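Local coordinates for tRNA (uracil(54)-C(5))-methyltransferase (Pyrococcus abyssi, PDB 2JJQ), which methylates carbon 5 of uridine 54 in tRNA, with S-adenosyl-L-methionine as the methyl donor, at residues F114-V119 with V418-K423; V279-K284 with L409-H414; R283-L288 with V383-N388. All blocks are in the same frame, centred on the assembly; numbering follows the deposited sequence.

Contact 1 of 3, residues F114-V119 with V418-K423; sequences FEVEVV and VELVAK
V118 touches V418, and V116 touches L420, in two separate methyl contacts that reach over the intervening strand 403-409. In the first, the two valines lie obliquely to each other, and a single branch of each does the touching: CG1 of V118 stands 4.1 Å from CG2 of V418. V118 has CG1 anti to its own backbone N (chi1 -175°), which sends that methyl towards V418, while the other branch stands back, its CG2 5.0 Å from CG2 of V418. V418 is turned less regularly. Its chi1 of 91° lies about 30° from a staggered position, a slight torsional strain.

The second meeting is end to end. V116 points towards the partner segment and offers CG1, which comes within 4.2 Å of CD2 of L420. The leucine leaves its backbone at a slant, and only its far end swings back to the valine. Both meetings are therefore loose, purely apolar touches between methyl groups, and together they bury just 100 Å². The backbones stay well apart, the nearest CA atoms being those of V118 and V418 at 8.3 Å. Between them, A408 of the middle strand forms backbone hydrogen bonds with E117 and V119. Helix 97-112 closes over this patch, with L108 resting on both V118 and V418, whereas V119 and V421 turn to helix 275-288 beneath the sheet. E419, the predicted proton acceptor, sits between V418 and L420 in sequence, its side chain turned to V385 and L281 on the other face. The arrangement is that of next-but-one strands sharing a hydrophobic face, here at the edge where strand 117-119 extends the Rossmann-like sheet of the class I methyltransferase domain.

Contact 2 of 3, residues V279-K284 with L409-H414; sequences VNLVRK and LDMFPH
Where strand 403-409 ends at L409 and runs into the following loop, beside helix 275-288 and the S-adenosyl-L-methionine site, L409 and M411 pack against N280 and L281. L409 points at the helix and sets one methyl against its surface: CD2 lies 3.6 Å from CB of N280 and equally 3.6 Å from the backbone N of L281. The amide end of N280 is engaged within its own helix, where ND2 bonds to the side chain of Q277, leaving the aliphatic CB to the leucine.

L281 has CG anti to its backbone N (chi1 178°) and carries its end past L409 to the methionine. There CD2 meets SD of M411 at 4.2 Å, the two side chains crossing at about a right angle. Bends at chi2 (-76°) and chi3 (-36°) curl M411 round and bring its sulfur to the end of L281. An inverse gamma turn centred on D410 sets the loop's course, and the D410 carboxylate is held by K104 and Y97.

M411 also packs on E419, the predicted proton acceptor, and lies close to Q272 of the cofactor site. Strand end, loop and helix thus meet by dispersion and shape, without a polar bond between the two segments, in an apolar contact that borders both sites.

Contact 3 of 3, residues R283-L288 with V383-N388; sequences RKVSEL and VYVSCN
Helix 283-288 runs nearly antiparallel to strand 383-386, at 159° between their directions, with the axes 9.8 Å apart at closest approach, and V285 and L288 of the helix rest on V383 and V385. V383 receives both helical residues, one on each branch: its CG2 lies 4.0 Å from CB of L288, and its CG1 is 4.4 Å from CG2 of V285. That same CG2 of V285 touches CG2 of V385 at 4.1 Å, the two valines crossing at about a right angle. V285 thus bridges two residues on one face of the strand; with chi1 at 173°, the branch beside the backbone N, CG2, is the one turned to both.

Polar groups bond within each segment. S286 OG donates to O of R283 at 2.7 Å, a carbonyl that also accepts from the backbone N of E287. At the end of the strand, S386 OG accepts from N of N388 at 3.0 Å in an ST turn, which shapes the chain around C387, the predicted nucleophile.

The helix packs along one face of the sheet: V285 also meets I358 of strand 356-359 and F304 of helix 303-310, while L288 and V383 both reach V421 of strand 419-424.

How the contacts relate
All three contacts are buried and join their segments by apolar contact, without a polar bond between the segments, but they serve opposite faces of one sheet. Contact 1 lies on the face beneath helix 97-112, near the sheet's edge, and buries least. Contacts 2 and 3 share helix 275-288 on the other face, the first meeting a strand end and the loop that follows, and involving sulfur, the second a central strand and all aliphatic. Strand 419-424 ties them together: its backbone bonds to L409 on one side and to S386 on the other, and V421 packs on L281. The predicted catalytic pair, E419 and C387, falls among the contacts, with F412 of contact 2 packing on C387 of contact 3.

Contact 1 of 3, residues F114-V119 with V418-K423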
ATOM      1  N   PHE A 114      -7.499  -2.700 -23.650  1.00 15.45           N
ATOM      2  CA  PHE A 114      -6.299  -2.568 -24.527  1.00 16.04           C
ATOM      3  C   PHE A 114      -5.053  -2.851 -23.726  1.00 17.21           C
ATOM      4  O   PHE A 114      -5.105  -2.841 -22.498  1.00 17.48           O
ATOM      5  CB  PHE A 114      -6.217  -1.179 -25.133  1.00 16.43           C
ATOM      6  CG  PHE A 114      -6.272  -0.090 -24.131  1.00 19.14           C
ATOM      7  CD1 PHE A 114      -7.477   0.482 -23.771  1.00 17.45           C
ATOM      8  CD2 PHE A 114      -5.109   0.394 -23.557  1.00 21.55           C
ATOM      9  CE1 PHE A 114      -7.530   1.484 -22.834  1.00 19.17           C
ATOM     10  CE2 PHE A 114      -5.174   1.428 -22.602  1.00 22.64           C
ATOM     11  CZ  PHE A 114      -6.378   1.961 -22.263  1.00 18.46           C
ATOM     12  N   GLU A 115      -3.958  -3.122 -24.417  1.00 17.16           N
ATOM     13  CA  GLU A 115      -2.679  -3.458 -23.792  1.00 18.71           C
ATOM     14  C   GLU A 115      -2.132  -2.267 -22.962  1.00 16.62           C
ATOM     15  O   GLU A 115      -2.038  -1.116 -23.454  1.00 17.41           O
ATOM     16  CB  GLU A 115      -1.687  -3.808 -24.901  1.00 20.29           C
ATOM     17  CG  GLU A 115      -0.477  -4.588 -24.436  1.00 29.13           C
ATOM     18  CD  GLU A 115      -0.819  -6.051 -24.198  1.00 37.16           C
ATOM     19  OE1 GLU A 115      -1.404  -6.679 -25.124  1.00 41.14           O
ATOM     20  OE2 GLU A 115      -0.503  -6.577 -23.091  1.00 40.88           O
ATOM     21  N   VAL A 116      -1.735  -2.578 -21.737  1.00 15.91           N
ATOM     22  CA  VAL A 116      -1.092  -1.614 -20.836  1.00 15.76           C
ATOM     23  C   VAL A 116       0.237  -2.188 -20.359  1.00 15.25           C
ATOM     24  O   VAL A 116       0.302  -3.323 -19.941  1.00 14.91           O
ATOM     25  CB  VAL A 116      -2.013  -1.292 -19.647  1.00 14.64           C
ATOM     26  CG1 VAL A 116      -1.267  -0.328 -18.711  1.00 16.66           C
ATOM     27  CG2 VAL A 116      -3.353  -0.644 -20.192  1.00 15.46           C
ATOM     28  N   GLU A 117       1.317  -1.432 -20.514  1.00 15.20           N
ATOM     29  CA  GLU A 117       2.609  -1.890 -20.029  1.00 15.72           C
ATOM     30  C   GLU A 117       2.564  -1.943 -18.496  1.00 15.17           C
ATOM     31  O   GLU A 117       1.942  -1.068 -17.831  1.00 15.88           O
ATOM     32  CB  GLU A 117       3.715  -0.943 -20.502  1.00 16.83           C
ATOM     33  CG  GLU A 117       5.063  -1.171 -19.805  1.00 21.22           C
ATOM     34  CD  GLU A 117       6.113  -0.089 -20.124  1.00 31.51           C
ATOM     35  OE1 GLU A 117       5.809   0.891 -20.854  1.00 31.93           O
ATOM     36  OE2 GLU A 117       7.272  -0.238 -19.627  1.00 36.07           O
ATOM     37  N   VAL A 118       3.195  -2.954 -17.916  1.00 14.71           N
ATOM     38  CA  VAL A 118       3.342  -3.064 -16.460  1.00 14.41           C
ATOM     39  C   VAL A 118       4.834  -2.952 -16.077  1.00 15.72           C
ATOM     40  O   VAL A 118       5.651  -3.844 -16.425  1.00 15.94           O
ATOM     41  CB  VAL A 118       2.748  -4.370 -15.898  1.00 16.91           C
ATOM     42  CG1 VAL A 118       2.834  -4.362 -14.371  1.00 17.81           C
ATOM     43  CG2 VAL A 118       1.260  -4.528 -16.307  1.00 15.77           C
ATOM     44  N   VAL A 119       5.189  -1.900 -15.362  1.00 13.77           N
ATOM     45  CA  VAL A 119       6.599  -1.712 -14.966  1.00 14.83           C
ATOM     46  C   VAL A 119       6.911  -2.553 -13.737  1.00 14.00           C
ATOM     47  O   VAL A 119       6.197  -2.425 -12.726  1.00 13.76           O
ATOM     48  CB  VAL A 119       6.864  -0.215 -14.671  1.00 13.91           C
ATOM     49  CG1 VAL A 119       8.334   0.064 -14.227  1.00 14.35           C
ATOM     50  CG2 VAL A 119       6.402   0.653 -15.869  1.00 14.85           C
ATOM     51  N   VAL A 418      -2.368  -3.666  -8.863  1.00 20.26           N
ATOM     52  CA  VAL A 418      -1.429  -2.876  -9.632  1.00 21.17           C
ATOM     53  C   VAL A 418      -1.795  -1.393  -9.465  1.00 20.63           C
ATOM     54  O   VAL A 418      -2.945  -1.109  -9.082  1.00 21.58           O
ATOM     55  CB  VAL A 418      -1.462  -3.340 -11.104  1.00 23.05           C
ATOM     56  CG1 VAL A 418      -2.505  -2.519 -11.880  1.00 24.16           C
ATOM     57  CG2 VAL A 418      -0.113  -3.202 -11.714  1.00 24.34           C
ATOM     58  N   GLU A 419      -0.847  -0.490  -9.707  1.00 19.52           N
ATOM     59  CA  GLU A 419      -1.067   0.959  -9.697  1.00 19.67           C
ATOM     60  C   GLU A 419      -1.061   1.542 -11.110  1.00 19.43           C
ATOM     61  O   GLU A 419      -0.040   1.535 -11.777  1.00 22.63           O
ATOM     62  CB  GLU A 419       0.025   1.647  -8.911  1.00 21.14           C
ATOM     63  CG  GLU A 419      -0.173   3.146  -8.778  1.00 25.79           C
ATOM     64  CD  GLU A 419      -0.965   3.513  -7.536  1.00 34.25           C
ATOM     65  OE1 GLU A 419      -1.729   2.654  -7.056  1.00 38.95           O
ATOM     66  OE2 GLU A 419      -0.769   4.635  -7.010  1.00 36.33           O
ATOM     67  N   LEU A 420      -2.153   2.122 -11.556  1.00 16.73           N
ATOM     68  CA  LEU A 420      -2.190   2.649 -12.934  1.00 17.02           C
ATOM     69  C   LEU A 420      -1.884   4.132 -12.857  1.00 15.84           C
ATOM     70  O   LEU A 420      -2.240   4.790 -11.866  1.00 15.40           O
ATOM     71  CB  LEU A 420      -3.603   2.540 -13.475  1.00 18.01           C
ATOM     72  CG  LEU A 420      -4.101   1.226 -13.982  1.00 22.42           C
ATOM     73  CD1 LEU A 420      -5.640   1.476 -14.152  1.00 23.29           C
ATOM     74  CD2 LEU A 420      -3.427   1.048 -15.351  1.00 23.84           C
ATOM     75  N   VAL A 421      -1.293   4.690 -13.924  1.00 13.97           N
ATOM     76  CA  VAL A 421      -1.078   6.137 -13.978  1.00 13.13           C
ATOM     77  C   VAL A 421      -1.507   6.483 -15.392  1.00 13.57           C
ATOM     78  O   VAL A 421      -0.896   6.018 -16.373  1.00 14.39           O
ATOM     79  CB  VAL A 421       0.413   6.559 -13.725  1.00 13.69           C
ATOM     80  CG1 VAL A 421       0.552   8.078 -13.775  1.00 12.26           C
ATOM     81  CG2 VAL A 421       0.953   5.984 -12.395  1.00 14.51           C
ATOM     82  N   ALA A 422      -2.568   7.284 -15.508  1.00 13.29           N
ATOM     83  CA  ALA A 422      -3.074   7.645 -16.820  1.00 13.91           C
ATOM     84  C   ALA A 422      -3.052   9.154 -17.052  1.00 14.07           C
ATOM     85  O   ALA A 422      -3.447   9.932 -16.172  1.00 15.05           O
ATOM     86  CB  ALA A 422      -4.496   7.122 -16.986  1.00 15.02           C
ATOM     87  N   LYS A 423      -2.583   9.553 -18.233  1.00 14.25           N
ATOM     88  CA  LYS A 423      -2.666  10.929 -18.657  1.00 13.64           C
ATOM     89  C   LYS A 423      -3.886  11.067 -19.604  1.00 15.13           C
ATOM     90  O   LYS A 423      -3.956  10.379 -20.639  1.00 14.71           O
ATOM     91  CB  LYS A 423      -1.399  11.292 -19.418  1.00 15.18           C
ATOM     92  CG  LYS A 423      -1.443  12.704 -19.932  1.00 14.29           C
ATOM     93  CD  LYS A 423      -0.183  12.988 -20.671  1.00 17.68           C
ATOM     94  CE  LYS A 423      -0.109  14.469 -20.999  1.00 20.27           C
ATOM     95  NZ  LYS A 423       1.270  14.883 -21.361  1.00 18.96           N
TER

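Contact 2 of 3, residues V279-K284 with L409-H414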
ATOM      1  N   VAL A 279       9.563   5.631  -6.422  1.00 11.20           N
ATOM      2  CA  VAL A 279      10.484   6.505  -7.162  1.00 10.09           C
ATOM      3  C   VAL A 279       9.974   6.561  -8.615  1.00 11.06           C
ATOM      4  O   VAL A 279       9.881   7.649  -9.204  1.00 10.62           O
ATOM      5  CB  VAL A 279      11.937   6.017  -7.082  1.00 12.08           C
ATOM      6  CG1 VAL A 279      12.827   6.811  -8.040  1.00 13.00           C
ATOM      7  CG2 VAL A 279      12.443   6.158  -5.610  1.00 10.49           C
ATOM      8  N   ASN A 280       9.668   5.404  -9.200  1.00 10.77           N
ATOM      9  CA  ASN A 280       9.168   5.425 -10.604  1.00 11.80           C
ATOM     10  C   ASN A 280       7.827   6.168 -10.707  1.00 12.27           C
ATOM     11  O   ASN A 280       7.570   6.849 -11.690  1.00 11.47           O
ATOM     12  CB  ASN A 280       9.003   4.011 -11.110  1.00 13.39           C
ATOM     13  CG  ASN A 280      10.325   3.345 -11.378  1.00 14.76           C
ATOM     14  OD1 ASN A 280      11.364   4.024 -11.554  1.00 16.67           O
ATOM     15  ND2 ASN A 280      10.315   2.026 -11.439  1.00 14.53           N
ATOM     16  N   LEU A 281       6.988   6.019  -9.684  1.00 11.45           N
ATOM     17  CA  LEU A 281       5.636   6.624  -9.699  1.00 11.42           C
ATOM     18  C   LEU A 281       5.717   8.147  -9.688  1.00 11.41           C
ATOM     19  O   LEU A 281       5.089   8.818 -10.508  1.00 11.01           O
ATOM     20  CB  LEU A 281       4.862   6.080  -8.471  1.00 12.16           C
ATOM     21  CG  LEU A 281       3.450   6.614  -8.266  1.00 16.86           C
ATOM     22  CD1 LEU A 281       2.651   6.250  -9.508  1.00 21.09           C
ATOM     23  CD2 LEU A 281       2.923   5.969  -6.981  1.00 19.36           C
ATOM     24  N   VAL A 282       6.536   8.731  -8.804  1.00 11.00           N
ATOM     25  CA  VAL A 282       6.639  10.216  -8.779  1.00 12.22           C
ATOM     26  C   VAL A 282       7.322  10.718 -10.047  1.00 13.22           C
ATOM     27  O   VAL A 282       6.969  11.758 -10.537  1.00 13.65           O
ATOM     28  CB  VAL A 282       7.327  10.789  -7.512  1.00 13.98           C
ATOM     29  CG1 VAL A 282       6.508  10.403  -6.286  1.00 11.59           C
ATOM     30  CG2 VAL A 282       8.773  10.261  -7.319  1.00 10.77           C
ATOM     31  N   ARG A 283       8.309   9.979 -10.557  1.00 11.99           N
ATOM     32  CA  ARG A 283       8.968  10.402 -11.812  1.00 13.45           C
ATOM     33  C   ARG A 283       7.941  10.377 -12.933  1.00 14.15           C
ATOM     34  O   ARG A 283       7.895  11.317 -13.749  1.00 14.16           O
ATOM     35  CB  ARG A 283      10.109   9.455 -12.138  1.00 12.58           C
ATOM     36  CG  ARG A 283      11.290   9.635 -11.196  1.00 11.19           C
ATOM     37  CD  ARG A 283      12.373   8.614 -11.655  1.00 13.00           C
ATOM     38  NE  ARG A 283      13.557   8.698 -10.803  1.00 14.37           N
ATOM     39  CZ  ARG A 283      14.594   7.875 -10.957  1.00 17.54           C
ATOM     40  NH1 ARG A 283      14.544   6.932 -11.932  1.00 17.25           N
ATOM     41  NH2 ARG A 283      15.654   7.983 -10.155  1.00 16.99           N
ATOM     42  N   LYS A 284       7.112   9.322 -12.951  1.00 12.98           N
ATOM     43  CA  LYS A 284       6.148   9.168 -14.061  1.00 15.08           C
ATOM     44  C   LYS A 284       5.148  10.282 -14.027  1.00 14.85           C
ATOM     45  O   LYS A 284       4.851  10.838 -15.068  1.00 14.52           O
ATOM     46  CB  LYS A 284       5.389   7.831 -14.024  1.00 16.25           C
ATOM     47  CG  LYS A 284       4.472   7.610 -15.267  1.00 15.50           C
ATOM     48  CD  LYS A 284       5.449   7.220 -16.462  1.00 19.30           C
ATOM     49  CE  LYS A 284       4.837   7.093 -17.794  1.00 28.31           C
ATOM     50  NZ  LYS A 284       6.001   6.921 -18.769  1.00 27.34           N
ATOM     51  N   LEU A 409       2.179   0.397 -12.837  1.00 14.10           N
ATOM     52  CA  LEU A 409       3.455   0.171 -12.100  1.00 13.49           C
ATOM     53  C   LEU A 409       3.128  -0.919 -11.101  1.00 13.99           C
ATOM     54  O   LEU A 409       2.080  -0.865 -10.431  1.00 15.93           O
ATOM     55  CB  LEU A 409       3.951   1.416 -11.385  1.00 14.44           C
ATOM     56  CG  LEU A 409       4.434   2.497 -12.354  1.00 16.25           C
ATOM     57  CD1 LEU A 409       3.193   3.280 -12.673  1.00 21.38           C
ATOM     58  CD2 LEU A 409       5.451   3.393 -11.628  1.00 23.19           C
ATOM     59  N   ASP A 410       3.969  -1.948 -11.058  1.00 12.98           N
ATOM     60  CA  ASP A 410       3.758  -2.984 -10.062  1.00 14.23           C
ATOM     61  C   ASP A 410       4.178  -2.463  -8.669  1.00 13.84           C
ATOM     62  O   ASP A 410       5.297  -2.705  -8.184  1.00 14.43           O
ATOM     63  CB  ASP A 410       4.469  -4.297 -10.409  1.00 14.08           C
ATOM     64  CG  ASP A 410       4.079  -5.396  -9.445  1.00 15.99           C
ATOM     65  OD1 ASP A 410       2.989  -5.259  -8.855  1.00 16.85           O
ATOM     66  OD2 ASP A 410       4.859  -6.335  -9.176  1.00 17.76           O
ATOM     67  N   MET A 411       3.266  -1.758  -8.019  1.00 13.19           N
ATOM     68  CA  MET A 411       3.560  -1.231  -6.702  1.00 14.43           C
ATOM     69  C   MET A 411       3.453  -2.356  -5.681  1.00 14.27           C
ATOM     70  O   MET A 411       3.976  -2.244  -4.532  1.00 14.08           O
ATOM     71  CB  MET A 411       2.562  -0.082  -6.364  1.00 13.87           C
ATOM     72  CG  MET A 411       2.919   1.240  -7.156  1.00 19.51           C
ATOM     73  SD  MET A 411       4.362   2.107  -6.441  1.00 27.20           S
ATOM     74  CE  MET A 411       4.060   1.782  -4.703  1.00 16.52           C
ATOM     75  N   PHE A 412       2.804  -3.454  -6.082  1.00 14.37           N
ATOM     76  CA  PHE A 412       2.379  -4.466  -5.097  1.00 14.46           C
ATOM     77  C   PHE A 412       2.766  -5.897  -5.533  1.00 14.71           C
ATOM     78  O   PHE A 412       1.884  -6.756  -5.736  1.00 13.53           O
ATOM     79  CB  PHE A 412       0.871  -4.401  -4.904  1.00 13.96           C
ATOM     80  CG  PHE A 412       0.376  -3.021  -4.642  1.00 14.14           C
ATOM     81  CD1 PHE A 412       0.536  -2.443  -3.413  1.00 19.73           C
ATOM     82  CD2 PHE A 412      -0.229  -2.316  -5.649  1.00 14.85           C
ATOM     83  CE1 PHE A 412       0.069  -1.121  -3.153  1.00 22.62           C
ATOM     84  CE2 PHE A 412      -0.692  -1.005  -5.416  1.00 19.69           C
ATOM     85  CZ  PHE A 412      -0.544  -0.421  -4.170  1.00 20.65           C
ATOM     86  N   PRO A 413       4.056  -6.156  -5.617  1.00 14.03           N
ATOM     87  CA  PRO A 413       4.500  -7.518  -5.966  1.00 15.29           C
ATOM     88  C   PRO A 413       3.854  -8.598  -5.072  1.00 14.88           C
ATOM     89  O   PRO A 413       3.627  -8.373  -3.868  1.00 13.12           O
ATOM     90  CB  PRO A 413       6.000  -7.476  -5.671  1.00 16.25           C
ATOM     91  CG  PRO A 413       6.392  -5.992  -5.786  1.00 17.42           C
ATOM     92  CD  PRO A 413       5.181  -5.220  -5.353  1.00 15.41           C
ATOM     93  N   HIS A 414       3.605  -9.791  -5.649  1.00 14.60           N
ATOM     94  CA  HIS A 414       3.067 -10.936  -4.913  1.00 14.13           C
ATOM     95  C   HIS A 414       1.602 -10.791  -4.524  1.00 15.14           C
ATOM     96  O   HIS A 414       1.089 -11.620  -3.772  1.00 16.84           O
ATOM     97  CB  HIS A 414       3.895 -11.321  -3.673  1.00 15.04           C
ATOM     98  CG  HIS A 414       5.365 -11.333  -3.926  1.00 16.10           C
ATOM     99  ND1 HIS A 414       5.940 -12.119  -4.903  1.00 15.60           N
ATOM    100  CD2 HIS A 414       6.386 -10.643  -3.348  1.00 20.89           C
ATOM    101  CE1 HIS A 414       7.252 -11.942  -4.909  1.00 17.12           C
ATOM    102  NE2 HIS A 414       7.554 -11.037  -3.979  1.00 20.05           N
TER

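Contact 3 of 3, residues R283-L288 with V383-N388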
ATOM      1  N   ARG A 283       8.309   9.979 -10.557  1.00 11.99           N
ATOM      2  CA  ARG A 283       8.968  10.402 -11.812  1.00 13.45           C
ATOM      3  C   ARG A 283       7.941  10.377 -12.933  1.00 14.15           C
ATOM      4  O   ARG A 283       7.895  11.317 -13.749  1.00 14.16           O
ATOM      5  CB  ARG A 283      10.109   9.455 -12.138  1.00 12.58           C
ATOM      6  CG  ARG A 283      11.290   9.635 -11.196  1.00 11.19           C
ATOM      7  CD  ARG A 283      12.373   8.614 -11.655  1.00 13.00           C
ATOM      8  NE  ARG A 283      13.557   8.698 -10.803  1.00 14.37           N
ATOM      9  CZ  ARG A 283      14.594   7.875 -10.957  1.00 17.54           C
ATOM     10  NH1 ARG A 283      14.544   6.932 -11.932  1.00 17.25           N
ATOM     11  NH2 ARG A 283      15.654   7.983 -10.155  1.00 16.99           N
ATOM     12  N   LYS A 284       7.112   9.322 -12.951  1.00 12.98           N
ATOM     13  CA  LYS A 284       6.148   9.168 -14.061  1.00 15.08           C
ATOM     14  C   LYS A 284       5.148  10.282 -14.027  1.00 14.85           C
ATOM     15  O   LYS A 284       4.851  10.838 -15.068  1.00 14.52           O
ATOM     16  CB  LYS A 284       5.389   7.831 -14.024  1.00 16.25           C
ATOM     17  CG  LYS A 284       4.472   7.610 -15.267  1.00 15.50           C
ATOM     18  CD  LYS A 284       5.449   7.220 -16.462  1.00 19.30           C
ATOM     19  CE  LYS A 284       4.837   7.093 -17.794  1.00 28.31           C
ATOM     20  NZ  LYS A 284       6.001   6.921 -18.769  1.00 27.34           N
ATOM     21  N   VAL A 285       4.589  10.572 -12.845  1.00 13.50           N
ATOM     22  CA  VAL A 285       3.680  11.710 -12.709  1.00 14.66           C
ATOM     23  C   VAL A 285       4.330  13.002 -13.176  1.00 14.94           C
ATOM     24  O   VAL A 285       3.699  13.764 -13.938  1.00 15.55           O
ATOM     25  CB  VAL A 285       3.104  11.836 -11.295  1.00 14.64           C
ATOM     26  CG1 VAL A 285       2.286  13.158 -11.134  1.00 13.58           C
ATOM     27  CG2 VAL A 285       2.231  10.535 -10.984  1.00 12.74           C
ATOM     28  N   SER A 286       5.585  13.230 -12.791  1.00 14.51           N
ATOM     29  CA  SER A 286       6.243  14.497 -13.155  1.00 16.46           C
ATOM     30  C   SER A 286       6.422  14.575 -14.662  1.00 17.22           C
ATOM     31  O   SER A 286       6.539  15.676 -15.209  1.00 18.14           O
ATOM     32  CB  SER A 286       7.607  14.698 -12.471  1.00 16.62           C
ATOM     33  OG  SER A 286       8.556  13.804 -12.981  1.00 23.10           O
ATOM     34  N   GLU A 287       6.512  13.423 -15.313  1.00 16.42           N
ATOM     35  CA  GLU A 287       6.722  13.376 -16.762  1.00 17.51           C
ATOM     36  C   GLU A 287       5.438  13.654 -17.566  1.00 17.42           C
ATOM     37  O   GLU A 287       5.486  14.190 -18.691  1.00 17.76           O
ATOM     38  CB  GLU A 287       7.320  12.027 -17.149  1.00 20.22           C
ATOM     39  CG  GLU A 287       8.768  12.004 -16.721  1.00 26.25           C
ATOM     40  CD  GLU A 287       9.406  10.632 -16.724  1.00 34.94           C
ATOM     41  OE1 GLU A 287       8.754   9.630 -17.130  1.00 38.95           O
ATOM     42  OE2 GLU A 287      10.585  10.576 -16.288  1.00 39.21           O
ATOM     43  N   LEU A 288       4.307  13.288 -16.989  1.00 14.70           N
ATOM     44  CA  LEU A 288       3.013  13.365 -17.664  1.00 14.50           C
ATOM     45  C   LEU A 288       2.330  14.708 -17.523  1.00 15.73           C
ATOM     46  O   LEU A 288       1.536  15.086 -18.391  1.00 16.30           O
ATOM     47  CB  LEU A 288       2.079  12.288 -17.109  1.00 14.74           C
ATOM     48  CG  LEU A 288       2.534  10.856 -17.481  1.00 14.76           C
ATOM     49  CD1 LEU A 288       1.533   9.855 -16.887  1.00 14.12           C
ATOM     50  CD2 LEU A 288       2.716  10.597 -18.967  1.00 14.47           C
ATOM     51  N   VAL A 383      -4.124  13.908 -14.737  1.00 12.43           N
ATOM     52  CA  VAL A 383      -3.339  12.677 -14.475  1.00 12.90           C
ATOM     53  C   VAL A 383      -4.068  11.892 -13.385  1.00 12.88           C
ATOM     54  O   VAL A 383      -4.240  12.387 -12.301  1.00 13.78           O
ATOM     55  CB  VAL A 383      -1.837  12.991 -14.013  1.00 12.95           C
ATOM     56  CG1 VAL A 383      -1.119  11.678 -13.659  1.00 13.80           C
ATOM     57  CG2 VAL A 383      -1.083  13.761 -15.089  1.00 13.52           C
ATOM     58  N   TYR A 384      -4.514  10.679 -13.691  1.00 13.48           N
ATOM     59  CA  TYR A 384      -5.346   9.912 -12.794  1.00 13.86           C
ATOM     60  C   TYR A 384      -4.490   8.723 -12.334  1.00 14.34           C
ATOM     61  O   TYR A 384      -4.014   7.948 -13.164  1.00 14.59           O
ATOM     62  CB  TYR A 384      -6.601   9.457 -13.542  1.00 13.33           C
ATOM     63  CG  TYR A 384      -7.735   8.837 -12.700  1.00 14.77           C
ATOM     64  CD1 TYR A 384      -9.084   9.100 -13.008  1.00 14.28           C
ATOM     65  CD2 TYR A 384      -7.463   8.032 -11.597  1.00 15.69           C
ATOM     66  CE1 TYR A 384     -10.159   8.516 -12.277  1.00 15.69           C
ATOM     67  CE2 TYR A 384      -8.531   7.421 -10.868  1.00 17.61           C
ATOM     68  CZ  TYR A 384      -9.869   7.705 -11.205  1.00 16.62           C
ATOM     69  OH  TYR A 384     -10.883   7.111 -10.466  1.00 14.80           O
ATOM     70  N   VAL A 385      -4.241   8.629 -11.029  1.00 12.66           N
ATOM     71  CA  VAL A 385      -3.497   7.522 -10.440  1.00 11.97           C
ATOM     72  C   VAL A 385      -4.478   6.667  -9.657  1.00 13.62           C
ATOM     73  O   VAL A 385      -5.301   7.202  -8.913  1.00 14.33           O
ATOM     74  CB  VAL A 385      -2.429   8.107  -9.476  1.00 14.45           C
ATOM     75  CG1 VAL A 385      -1.673   7.027  -8.738  1.00 14.17           C
ATOM     76  CG2 VAL A 385      -1.482   9.013 -10.267  1.00 11.25           C
ATOM     77  N   SER A 386      -4.413   5.348  -9.838  1.00 13.57           N
ATOM     78  CA  SER A 386      -5.438   4.463  -9.267  1.00 15.30           C
ATOM     79  C   SER A 386      -4.880   3.072  -9.072  1.00 14.92           C
ATOM     80  O   SER A 386      -4.238   2.546  -9.985  1.00 15.40           O
ATOM     81  CB  SER A 386      -6.628   4.338 -10.237  1.00 15.54           C
ATOM     82  OG  SER A 386      -7.663   3.490  -9.736  1.00 19.28           O
ATOM     83  N   CYS A 387      -5.141   2.446  -7.934  1.00 15.56           N
ATOM     84  CA  CYS A 387      -4.885   0.980  -7.861  1.00 16.57           C
ATOM     85  C   CYS A 387      -6.222   0.190  -7.981  1.00 17.38           C
ATOM     86  O   CYS A 387      -6.272  -0.995  -7.692  1.00 16.46           O
ATOM     87  CB  CYS A 387      -4.119   0.585  -6.572  1.00 18.82           C
ATOM     88  SG  CYS A 387      -5.102   0.803  -5.144  1.00 28.75           S
ATOM     89  N   ASN A 388      -7.276   0.853  -8.464  1.00 16.59           N
ATOM     90  CA  ASN A 388      -8.568   0.190  -8.692  1.00 17.28           C
ATOM     91  C   ASN A 388      -8.949   0.354 -10.168  1.00 16.95           C
ATOM     92  O   ASN A 388      -9.685   1.269 -10.514  1.00 15.39           O
ATOM     93  CB  ASN A 388      -9.630   0.846  -7.791  1.00 18.51           C
ATOM     94  CG  ASN A 388      -9.268   0.764  -6.274  1.00 21.85           C
ATOM     95  OD1 ASN A 388      -9.210  -0.325  -5.706  1.00 25.85           O
ATOM     96  ND2 ASN A 388      -9.035   1.934  -5.627  1.00 24.12           N
TER